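Local structure of thioesterase (Streptomyces sp. WAC02707, 6VAP) at residues S142-L150 and V167-Y178; K191-D202 and H218-A229. The protein probably hydrolyses acyl thioesters on the carrier proteins of the borrelidin polyketide synthase, an editing role usual for type II thioesterases. All coordinates share one frame; numbering follows the deposited sequence.

Interaction 1 (S142-L150 and V167-Y178); sequences SDEELVAEL and VRMALPAIRGDY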
loop_
_atom_site.group_PDB
_atom_site.type_symbol
_atom_site.label_atom_id
_atom_site.label_comp_id
_atom_site.label_asym_id
_atom_site.label_seq_id
_atom_site.Cartn_x
_atom_site.Cartn_y
_atom_site.Cartn_z
ATOM N N SER A 142 -8.608 -8.210 23.039
ATOM C CA SER A 142 -7.644 -8.934 23.849
ATOM C C SER A 142 -6.742 -9.780 22.958
ATOM O O SER A 142 -7.054 -10.061 21.796
ATOM C CB SER A 142 -8.360 -9.838 24.852
ATOM O OG SER A 142 -8.706 -11.074 24.260
ATOM N N ASP A 143 -5.601 -10.187 23.518
ATOM C CA ASP A 143 -4.677 -11.029 22.766
ATOM C C ASP A 143 -5.400 -12.232 22.167
ATOM O O ASP A 143 -5.239 -12.549 20.984
ATOM C CB ASP A 143 -3.529 -11.482 23.671
ATOM C CG ASP A 143 -2.296 -10.601 23.549
ATOM O OD1 ASP A 143 -2.066 -10.013 22.471
ATOM O OD2 ASP A 143 -1.542 -10.499 24.541
ATOM N N GLU A 144 -6.221 -12.866 22.988
ATOM C CA GLU A 144 -6.976 -14.084 22.642
ATOM C C GLU A 144 -8.073 -13.754 21.634
ATOM O O GLU A 144 -8.238 -14.514 20.699
ATOM C CB GLU A 144 -7.495 -14.711 23.935
ATOM C CG GLU A 144 -7.135 -16.171 24.084
ATOM C CD GLU A 144 -5.705 -16.490 23.709
ATOM O OE1 GLU A 144 -4.823 -15.885 24.332
ATOM O OE2 GLU A 144 -5.486 -17.300 22.756
ATOM N N GLU A 145 -8.812 -12.674 21.853
ATOM C CA GLU A 145 -9.863 -12.260 20.936
ATOM C C GLU A 145 -9.264 -11.756 19.633
ATOM O O GLU A 145 -9.918 -11.812 18.586
ATOM C CB GLU A 145 -10.737 -11.187 21.585
ATOM C CG GLU A 145 -11.620 -11.713 22.714
ATOM C CD GLU A 145 -12.479 -10.623 23.338
ATOM O OE1 GLU A 145 -13.087 -10.880 24.404
ATOM O OE2 GLU A 145 -12.542 -9.505 22.767
ATOM N N LEU A 146 -8.027 -11.257 19.688
ATOM C CA LEU A 146 -7.351 -10.791 18.485
ATOM C C LEU A 146 -7.068 -11.948 17.547
ATOM O O LEU A 146 -7.446 -11.915 16.370
ATOM C CB LEU A 146 -6.048 -10.082 18.868
ATOM C CG LEU A 146 -5.265 -9.368 17.771
ATOM C CD1 LEU A 146 -6.155 -8.674 16.777
ATOM C CD2 LEU A 146 -4.312 -8.357 18.405
ATOM N N VAL A 147 -6.346 -12.955 18.033
ATOM C CA VAL A 147 -5.971 -14.086 17.194
ATOM C C VAL A 147 -7.213 -14.777 16.645
ATOM O O VAL A 147 -7.251 -15.197 15.484
ATOM C CB VAL A 147 -5.075 -15.059 17.985
ATOM C CG1 VAL A 147 -3.843 -14.328 18.502
ATOM C CG2 VAL A 147 -5.846 -15.658 19.130
ATOM N N ALA A 148 -8.258 -14.884 17.471
ATOM C CA ALA A 148 -9.487 -15.524 17.025
ATOM C C ALA A 148 -10.085 -14.784 15.837
ATOM O O ALA A 148 -10.439 -15.392 14.824
ATOM C CB ALA A 148 -10.491 -15.588 18.176
ATOM N N GLU A 149 -10.216 -13.465 15.948
ATOM C CA GLU A 149 -10.771 -12.691 14.845
ATOM C C GLU A 149 -9.864 -12.701 13.623
ATOM O O GLU A 149 -10.318 -12.382 12.518
ATOM C CB GLU A 149 -11.029 -11.248 15.286
ATOM C CG GLU A 149 -12.507 -10.917 15.459
ATOM C CD GLU A 149 -13.135 -10.352 14.190
ATOM O OE1 GLU A 149 -12.403 -10.154 13.196
ATOM O OE2 GLU A 149 -14.364 -10.110 14.196
ATOM N N LEU A 150 -8.591 -13.058 13.789
ATOM C CA LEU A 150 -7.683 -13.195 12.655
ATOM C C LEU A 150 -7.805 -14.582 12.026
ATOM O O LEU A 150 -6.826 -15.293 11.837
ATOM C CB LEU A 150 -6.246 -12.926 13.095
ATOM C CG LEU A 150 -5.885 -11.503 13.511
ATOM C CD1 LEU A 150 -4.473 -11.453 14.088
ATOM C CD2 LEU A 150 -6.031 -10.530 12.343
ATOM N N VAL A 167 2.484 -16.414 16.416
ATOM C CA VAL A 167 1.463 -15.380 16.265
ATOM C C VAL A 167 1.602 -14.367 17.375
ATOM O O VAL A 167 1.344 -13.184 17.167
ATOM C CB VAL A 167 0.066 -16.030 16.260
ATOM C CG1 VAL A 167 0.005 -17.195 15.258
ATOM C CG2 VAL A 167 -0.319 -16.508 17.663
ATOM N N ARG A 168 2.025 -14.800 18.569
ATOM C CA ARG A 168 2.229 -13.857 19.665
ATOM C C ARG A 168 3.450 -12.983 19.411
ATOM O O ARG A 168 3.450 -11.795 19.752
ATOM C CB ARG A 168 2.373 -14.608 20.987
ATOM C CG ARG A 168 1.345 -15.716 21.178
ATOM C CD ARG A 168 0.987 -15.904 22.650
ATOM N NE ARG A 168 0.387 -14.700 23.221
ATOM C CZ ARG A 168 0.639 -14.235 24.441
ATOM N NH1 ARG A 168 1.480 -14.873 25.246
ATOM N NH2 ARG A 168 0.042 -13.125 24.859
ATOM N N MET A 169 4.500 -13.557 18.821
ATOM C CA MET A 169 5.632 -12.751 18.375
ATOM C C MET A 169 5.201 -11.712 17.348
ATOM O O MET A 169 5.742 -10.602 17.324
ATOM C CB MET A 169 6.714 -13.654 17.782
ATOM C CG MET A 169 7.993 -13.713 18.596
ATOM S SD MET A 169 9.291 -14.601 17.707
ATOM C CE MET A 169 8.614 -16.237 17.631
ATOM N N ALA A 170 4.228 -12.045 16.502
ATOM C CA ALA A 170 3.776 -11.149 15.445
ATOM C C ALA A 170 2.582 -10.301 15.860
ATOM O O ALA A 170 2.301 -9.285 15.209
ATOM C CB ALA A 170 3.410 -11.963 14.203
ATOM N N LEU A 171 1.882 -10.679 16.931
ATOM C CA LEU A 171 0.656 -9.970 17.283
ATOM C C LEU A 171 0.890 -8.495 17.561
ATOM O O LEU A 171 0.104 -7.666 17.074
ATOM C CB LEU A 171 -0.004 -10.652 18.482
ATOM C CG LEU A 171 -1.531 -10.750 18.418
ATOM C CD1 LEU A 171 -1.995 -11.554 17.215
ATOM C CD2 LEU A 171 -2.068 -11.360 19.707
ATOM N N PRO A 172 1.913 -8.102 18.320
ATOM C CA PRO A 172 2.129 -6.661 18.538
ATOM C C PRO A 172 2.219 -5.874 17.249
ATOM O O PRO A 172 1.718 -4.745 17.182
ATOM C CB PRO A 172 3.445 -6.618 19.336
ATOM C CG PRO A 172 3.520 -7.947 20.018
ATOM C CD PRO A 172 2.859 -8.934 19.088
ATOM N N ALA A 173 2.852 -6.441 16.218
ATOM C CA ALA A 173 2.945 -5.748 14.937
ATOM C C ALA A 173 1.601 -5.729 14.213
ATOM O O ALA A 173 1.236 -4.714 13.603
ATOM C CB ALA A 173 4.007 -6.408 14.061
ATOM N N ILE A 174 0.844 -6.828 14.283
ATOM C CA ILE A 174 -0.479 -6.850 13.662
ATOM C C ILE A 174 -1.411 -5.860 14.352
ATOM O O ILE A 174 -2.124 -5.097 13.699
ATOM C CB ILE A 174 -1.053 -8.275 13.694
ATOM C CG1 ILE A 174 -0.113 -9.246 12.928
ATOM C CG2 ILE A 174 -2.463 -8.305 13.123
ATOM C CD1 ILE A 174 -0.441 -10.694 13.144
ATOM N N ARG A 175 -1.398 -5.833 15.680
ATOM C CA ARG A 175 -2.252 -4.904 16.411
ATOM C C ARG A 175 -1.899 -3.471 16.057
ATOM O O ARG A 175 -2.782 -2.677 15.744
ATOM C CB ARG A 175 -2.128 -5.149 17.917
ATOM C CG ARG A 175 -3.080 -4.304 18.768
ATOM C CD ARG A 175 -2.790 -4.472 20.247
ATOM N NE ARG A 175 -3.017 -5.845 20.714
ATOM C CZ ARG A 175 -4.217 -6.371 20.964
ATOM N NH1 ARG A 175 -5.323 -5.649 20.785
ATOM N NH2 ARG A 175 -4.314 -7.625 21.401
ATOM N N GLY A 176 -0.609 -3.122 16.101
ATOM C CA GLY A 176 -0.181 -1.790 15.694
ATOM C C GLY A 176 -0.602 -1.424 14.281
ATOM O O GLY A 176 -1.004 -0.290 14.023
ATOM N N ASP A 177 -0.489 -2.365 13.339
ATOM C CA ASP A 177 -0.921 -2.116 11.962
ATOM C C ASP A 177 -2.422 -1.855 11.906
ATOM O O ASP A 177 -2.893 -0.925 11.241
ATOM C CB ASP A 177 -0.575 -3.325 11.078
ATOM C CG ASP A 177 0.886 -3.390 10.682
ATOM O OD1 ASP A 177 1.632 -2.445 10.969
ATOM O OD2 ASP A 177 1.284 -4.424 10.086
ATOM N N TYR A 178 -3.197 -2.712 12.559
ATOM C CA TYR A 178 -4.636 -2.490 12.601
ATOM C C TYR A 178 -4.968 -1.166 13.271
ATOM O O TYR A 178 -5.841 -0.422 12.800
ATOM C CB TYR A 178 -5.318 -3.664 13.301
ATOM C CG TYR A 178 -5.750 -4.748 12.312
ATOM C CD1 TYR A 178 -6.990 -4.698 11.672
ATOM C CD2 TYR A 178 -4.918 -5.813 12.027
ATOM C CE1 TYR A 178 -7.381 -5.686 10.777
ATOM C CE2 TYR A 178 -5.293 -6.808 11.126
ATOM C CZ TYR A 178 -6.523 -6.740 10.513
ATOM O OH TYR A 178 -6.895 -7.728 9.629
HETATM O O HOH W 1 -0.467 -7.378 21.083
#
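Two helices inserted between strands 120-124 and 196-201, a region which probably corresponds to the lid of type II thioesterases, meet through Leu146 and Leu171 tip to tip, Leu146 CD2 lying 3.7 Å from Leu171 CG. The helix axes cross at 84°, so the contact is a compact patch. Val147 adds its CG1, 3.6 Å from Leu171 CD1, while Leu150 CD1 meets Ile174 CG2 at 3.9 Å and Leu150 CD2 approaches the Tyr178 ring obliquely. Branched aliphatic chains fill this patch without polar partners. Along its border Asp143 splits its carboxylate between two arginines, both bonds weak: OD2 takes Arg168 NH2 at 3.1 Å, an arm loosely defined because the Arg168 side chain is poorly ordered, and OD1 takes Arg175 NH2 at 3.4 Å. With CG anti to its backbone N (chi1 -175°) and a bend at chi3, Arg175 lays one guanidinium face over Leu146 CD2; a water accepts from its NE and donates weakly to Asp143 OD1. Its NH1 is anchored more firmly, by the carbonyls of His139 and Leu141. Ser142 OG caps the shorter helix through Glu145 N at 2.9 Å. An apolar centre with a margin of weak salt bridges fits a probable helical lid beside an alpha/beta-hydrolase core.

Interaction 2 (K191-D202 and H218-A229); sequences KLRCPIHALTGD and HTDGPFTLDTFA
With chi1 at -167°, His197 holds its imidazole anti to the backbone N, and Asp226, its CG beside the backbone N (chi1 -88°), rises on the same sheet face to meet it. NE2 of His197 donates to OD2 of Asp226 at 2.6 Å; the oxygen lies in the ring plane but is approached on its anti side, somewhat out of the carboxylate plane, and the bond is bent (131°). Thr224 places OG1 3.0 Å above the His197 ring, over its centre, and CB in CH-pi contact; a water links that hydroxyl to Ile196 O. Beneath runs a parallel ladder, alternating donor and acceptor from Ile196 N to Asp202 N, for example Ala198 N to Thr224 O at 2.8 Å.

On the other face the Ile196-Phe223 and Ala198-Leu225 pairs are apolar, and a threonine pair, Thr200-Thr227, follows. Ala198 is small enough to take Leu225 CD1 at 3.5 Å from its CB and the Phe223 ring beside it, while Ile196 lays CG2 near the same ring and runs CD1 past Thr219. Thr219 OG1 donates to Cys194 O at 2.7 Å from above the carbonyl plane and accepts from Gly221 N, an ST turn. Gly221, lacking a side chain, brings its CA to 3.4 Å from Arg193 O. Strand 196-201 also pairs with strand 120-124, whereas strand 223-228 ends the sheet, and helix 209-213 completes the beta-alpha-beta unit.

Because His197 ND1 is bonded to His249 of helix 239-250, both ring nitrogens are engaged and the ring's rotation is probably fixed. The chemistry therefore implies a structural polar link between sheet edge and final helix; it is distinct from the likely Ser98-His232-Asp204 triad, two members of which follow these strands.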
loop_
_atom_site.group_PDB
_atom_site.type_symbol
_atom_site.label_atom_id
_atom_site.label_comp_id
_atom_site.label_asym_id
_atom_site.label_seq_id
_atom_site.Cartn_x
_atom_site.Cartn_y
_atom_site.Cartn_z
ATOM N N LYS A 191 -5.746 18.507 -3.378
ATOM C CA LYS A 191 -5.961 17.279 -4.132
ATOM C C LYS A 191 -4.665 16.807 -4.789
ATOM O O LYS A 191 -3.769 17.594 -5.082
ATOM C CB LYS A 191 -7.021 17.488 -5.223
ATOM C CG LYS A 191 -8.465 17.458 -4.701
ATOM C CD LYS A 191 -9.441 17.460 -5.890
ATOM C CE LYS A 191 -10.866 17.572 -5.428
ATOM N NZ LYS A 191 -11.820 17.586 -6.584
ATOM N N LEU A 192 -4.581 15.510 -5.071
ATOM C CA LEU A 192 -3.467 15.028 -5.883
ATOM C C LEU A 192 -3.644 15.455 -7.350
ATOM O O LEU A 192 -4.716 15.870 -7.788
ATOM C CB LEU A 192 -3.341 13.506 -5.752
ATOM C CG LEU A 192 -3.035 12.981 -4.346
ATOM C CD1 LEU A 192 -3.215 11.463 -4.299
ATOM C CD2 LEU A 192 -1.636 13.340 -3.874
ATOM N N ARG A 193 -2.628 15.382 -8.178
ATOM C CA ARG A 193 -2.750 15.552 -9.640
ATOM C C ARG A 193 -2.374 14.255 -10.353
ATOM O O ARG A 193 -2.697 14.104 -11.499
ATOM C CB ARG A 193 -1.859 16.697 -10.120
ATOM C CG ARG A 193 -2.195 18.035 -9.482
ATOM C CD ARG A 193 -1.144 19.088 -9.759
ATOM N NE ARG A 193 -0.559 19.532 -8.506
ATOM C CZ ARG A 193 0.479 18.949 -7.933
ATOM N NH1 ARG A 193 1.093 17.959 -8.557
ATOM N NH2 ARG A 193 0.917 19.385 -6.771
ATOM N N CYS A 194 -1.706 13.341 -9.685
ATOM C CA CYS A 194 -1.272 12.094 -10.320
ATOM C C CYS A 194 -2.489 11.237 -10.558
ATOM O O CYS A 194 -3.384 11.262 -9.804
ATOM C CB CYS A 194 -0.420 11.213 -9.431
ATOM S SG CYS A 194 -1.307 10.683 -7.956
ATOM N N PRO A 195 -2.665 10.288 -11.705
ATOM C CA PRO A 195 -3.735 9.301 -11.895
ATOM C C PRO A 195 -3.911 8.422 -10.667
ATOM O O PRO A 195 -2.963 8.063 -9.977
ATOM C CB PRO A 195 -3.259 8.486 -13.100
ATOM C CG PRO A 195 -2.298 9.392 -13.825
ATOM C CD PRO A 195 -1.636 10.207 -12.756
ATOM N N ILE A 196 -5.152 8.093 -10.375
ATOM C CA ILE A 196 -5.477 7.164 -9.313
ATOM C C ILE A 196 -6.242 6.010 -9.933
ATOM O O ILE A 196 -7.205 6.213 -10.680
ATOM C CB ILE A 196 -6.306 7.822 -8.203
ATOM C CG1 ILE A 196 -5.445 8.792 -7.395
ATOM C CG2 ILE A 196 -6.847 6.698 -7.222
ATOM C CD1 ILE A 196 -6.158 9.485 -6.250
ATOM N N HIS A 197 -5.776 4.800 -9.682
ATOM C CA HIS A 197 -6.436 3.595 -10.162
ATOM C C HIS A 197 -6.825 2.789 -8.936
ATOM O O HIS A 197 -5.963 2.332 -8.182
ATOM C CB HIS A 197 -5.554 2.764 -11.105
ATOM C CG HIS A 197 -6.313 1.692 -11.841
ATOM N ND1 HIS A 197 -5.912 1.196 -13.063
ATOM C CD2 HIS A 197 -7.455 1.023 -11.532
ATOM C CE1 HIS A 197 -6.766 0.275 -13.473
ATOM N NE2 HIS A 197 -7.708 0.142 -12.558
ATOM N N ALA A 198 -8.114 2.608 -8.736
ATOM C CA ALA A 198 -8.617 1.908 -7.575
ATOM C C ALA A 198 -8.993 0.494 -7.983
ATOM O O ALA A 198 -9.492 0.260 -9.090
ATOM C CB ALA A 198 -9.817 2.648 -7.019
ATOM N N LEU A 199 -8.763 -0.449 -7.082
ATOM C CA LEU A 199 -9.012 -1.861 -7.335
ATOM C C LEU A 199 -9.729 -2.445 -6.126
ATOM O O LEU A 199 -9.288 -2.248 -4.987
ATOM C CB LEU A 199 -7.710 -2.616 -7.596
ATOM C CG LEU A 199 -6.728 -1.922 -8.531
ATOM C CD1 LEU A 199 -5.403 -2.621 -8.441
ATOM C CD2 LEU A 199 -7.209 -1.904 -9.978
ATOM N N THR A 200 -10.847 -3.130 -6.360
ATOM C CA THR A 200 -11.668 -3.585 -5.248
ATOM C C THR A 200 -12.303 -4.927 -5.598
ATOM O O THR A 200 -12.444 -5.282 -6.765
ATOM C CB THR A 200 -12.714 -2.503 -4.888
ATOM O OG1 THR A 200 -13.321 -2.823 -3.626
ATOM C CG2 THR A 200 -13.781 -2.387 -5.984
ATOM N N GLY A 201 -12.668 -5.676 -4.573
ATOM C CA GLY A 201 -13.428 -6.886 -4.752
ATOM C C GLY A 201 -14.915 -6.611 -4.647
ATOM O O GLY A 201 -15.347 -5.754 -3.915
ATOM N N ASP A 202 -15.709 -7.365 -5.393
ATOM C CA ASP A 202 -17.152 -7.144 -5.440
ATOM C C ASP A 202 -17.879 -7.725 -4.232
ATOM O O ASP A 202 -19.096 -7.527 -4.102
ATOM C CB ASP A 202 -17.742 -7.722 -6.735
ATOM C CG ASP A 202 -17.601 -9.236 -6.834
ATOM O OD1 ASP A 202 -16.968 -9.865 -5.967
ATOM O OD2 ASP A 202 -18.099 -9.795 -7.825
ATOM N N HIS A 218 -10.071 12.615 -4.821
ATOM C CA HIS A 218 -8.795 12.969 -4.220
ATOM C C HIS A 218 -7.696 13.262 -5.230
ATOM O O HIS A 218 -6.544 13.489 -4.837
ATOM C CB HIS A 218 -8.342 11.855 -3.292
ATOM C CG HIS A 218 -9.198 11.702 -2.073
ATOM N ND1 HIS A 218 -8.925 12.353 -0.893
ATOM C CD2 HIS A 218 -10.345 11.016 -1.852
ATOM C CE1 HIS A 218 -9.830 12.039 0.012
ATOM N NE2 HIS A 218 -10.721 11.248 -0.551
ATOM N N THR A 219 -8.026 13.320 -6.508
ATOM C CA THR A 219 -7.060 13.702 -7.518
ATOM C C THR A 219 -7.789 14.470 -8.607
ATOM O O THR A 219 -8.942 14.158 -8.923
ATOM C CB THR A 219 -6.353 12.492 -8.135
ATOM O OG1 THR A 219 -5.354 12.961 -9.059
ATOM C CG2 THR A 219 -7.328 11.642 -8.935
ATOM N N ASP A 220 -7.107 15.469 -9.176
ATOM C CA ASP A 220 -7.556 16.153 -10.383
ATOM C C ASP A 220 -7.135 15.436 -11.666
ATOM O O ASP A 220 -7.585 15.804 -12.752
ATOM C CB ASP A 220 -7.019 17.586 -10.399
ATOM C CG ASP A 220 -7.788 18.503 -9.471
ATOM O OD1 ASP A 220 -9.039 18.534 -9.564
ATOM O OD2 ASP A 220 -7.147 19.200 -8.646
ATOM N N GLY A 221 -6.278 14.434 -11.566
ATOM C CA GLY A 221 -5.896 13.624 -12.695
ATOM C C GLY A 221 -6.934 12.556 -13.005
ATOM O O GLY A 221 -8.022 12.504 -12.423
ATOM N N PRO A 222 -6.622 11.697 -13.962
ATOM C CA PRO A 222 -7.599 10.685 -14.385
ATOM C C PRO A 222 -7.818 9.636 -13.305
ATOM O O PRO A 222 -6.916 9.315 -12.528
ATOM C CB PRO A 222 -6.968 10.067 -15.637
ATOM C CG PRO A 222 -5.495 10.342 -15.512
ATOM C CD PRO A 222 -5.349 11.622 -14.694
ATOM N N PHE A 223 -9.044 9.112 -13.259
ATOM C CA PHE A 223 -9.427 8.100 -12.288
ATOM C C PHE A 223 -10.017 6.879 -12.986
ATOM O O PHE A 223 -10.801 6.985 -13.932
ATOM C CB PHE A 223 -10.430 8.640 -11.286
ATOM C CG PHE A 223 -10.923 7.588 -10.316
ATOM C CD1 PHE A 223 -10.145 7.196 -9.276
ATOM C CD2 PHE A 223 -12.153 6.986 -10.487
ATOM C CE1 PHE A 223 -10.571 6.169 -8.365
ATOM C CE2 PHE A 223 -12.597 5.983 -9.614
ATOM C CZ PHE A 223 -11.819 5.596 -8.560
ATOM N N THR A 224 -9.640 5.704 -12.514
ATOM C CA THR A 224 -10.190 4.464 -13.042
ATOM C C THR A 224 -10.432 3.540 -11.859
ATOM O O THR A 224 -9.666 3.533 -10.893
ATOM C CB THR A 224 -9.259 3.805 -14.091
ATOM O OG1 THR A 224 -7.950 3.622 -13.541
ATOM C CG2 THR A 224 -9.145 4.681 -15.342
ATOM N N LEU A 225 -11.528 2.802 -11.916
ATOM C CA LEU A 225 -11.883 1.847 -10.884
ATOM C C LEU A 225 -12.152 0.511 -11.543
ATOM O O LEU A 225 -12.963 0.431 -12.475
ATOM C CB LEU A 225 -13.108 2.287 -10.123
ATOM C CG LEU A 225 -13.702 1.280 -9.139
ATOM C CD1 LEU A 225 -12.721 0.920 -8.047
ATOM C CD2 LEU A 225 -14.993 1.833 -8.534
ATOM N N ASP A 226 -11.479 -0.538 -11.060
ATOM C CA ASP A 226 -11.647 -1.894 -11.576
ATOM C C ASP A 226 -12.127 -2.774 -10.436
ATOM O O ASP A 226 -11.535 -2.738 -9.352
ATOM C CB ASP A 226 -10.343 -2.479 -12.146
ATOM C CG ASP A 226 -10.136 -2.136 -13.606
ATOM O OD1 ASP A 226 -11.035 -2.444 -14.434
ATOM O OD2 ASP A 226 -9.069 -1.591 -13.946
ATOM N N THR A 227 -13.189 -3.539 -10.673
ATOM C CA THR A 227 -13.775 -4.436 -9.689
ATOM C C THR A 227 -13.457 -5.868 -10.086
ATOM O O THR A 227 -13.497 -6.229 -11.269
ATOM C CB THR A 227 -15.303 -4.224 -9.601
ATOM O OG1 THR A 227 -15.545 -2.817 -9.376
ATOM C CG2 THR A 227 -15.882 -5.048 -8.535
ATOM N N PHE A 228 -13.199 -6.692 -9.083
ATOM C CA PHE A 228 -12.843 -8.087 -9.279
ATOM C C PHE A 228 -13.757 -9.003 -8.468
ATOM O O PHE A 228 -14.247 -8.629 -7.388
ATOM C CB PHE A 228 -11.395 -8.324 -8.870
ATOM C CG PHE A 228 -10.414 -7.433 -9.581
ATOM C CD1 PHE A 228 -10.239 -6.121 -9.170
ATOM C CD2 PHE A 228 -9.667 -7.916 -10.689
ATOM C CE1 PHE A 228 -9.319 -5.280 -9.867
ATOM C CE2 PHE A 228 -8.755 -7.140 -11.309
ATOM C CZ PHE A 228 -8.582 -5.776 -10.903
ATOM N N ALA A 229 -14.005 -10.203 -9.006
ATOM C CA ALA A 229 -14.787 -11.199 -8.276
ATOM C C ALA A 229 -13.970 -11.665 -7.073
ATOM O O ALA A 229 -12.981 -12.387 -7.219
ATOM C CB ALA A 229 -15.179 -12.361 -9.190
HETATM O O HOH W 2 -6.324 5.957 -13.750
#

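Overall arrangement
Interaction 1 is a surface contact of two nearly perpendicular helices, whereas interaction 2 is partly buried and joins the last two parallel strands of the central sheet. They lie on opposite sides of the chain's centre, with nearest atoms about 15 Å apart, and follow in sequence: helix 167-182 leads to strand 196-201. In interaction 1 side chains do all the joining, through aliphatic packing and weak salt bridges; in interaction 2 backbone bonds set the register, with side-chain bonds such as His197-Asp226 added to the ladder. That contrast suits their places: an inserted helical pair whose connecting residues 152-165 are not modelled, consistent with a flexible link, against the hydrolase scaffold.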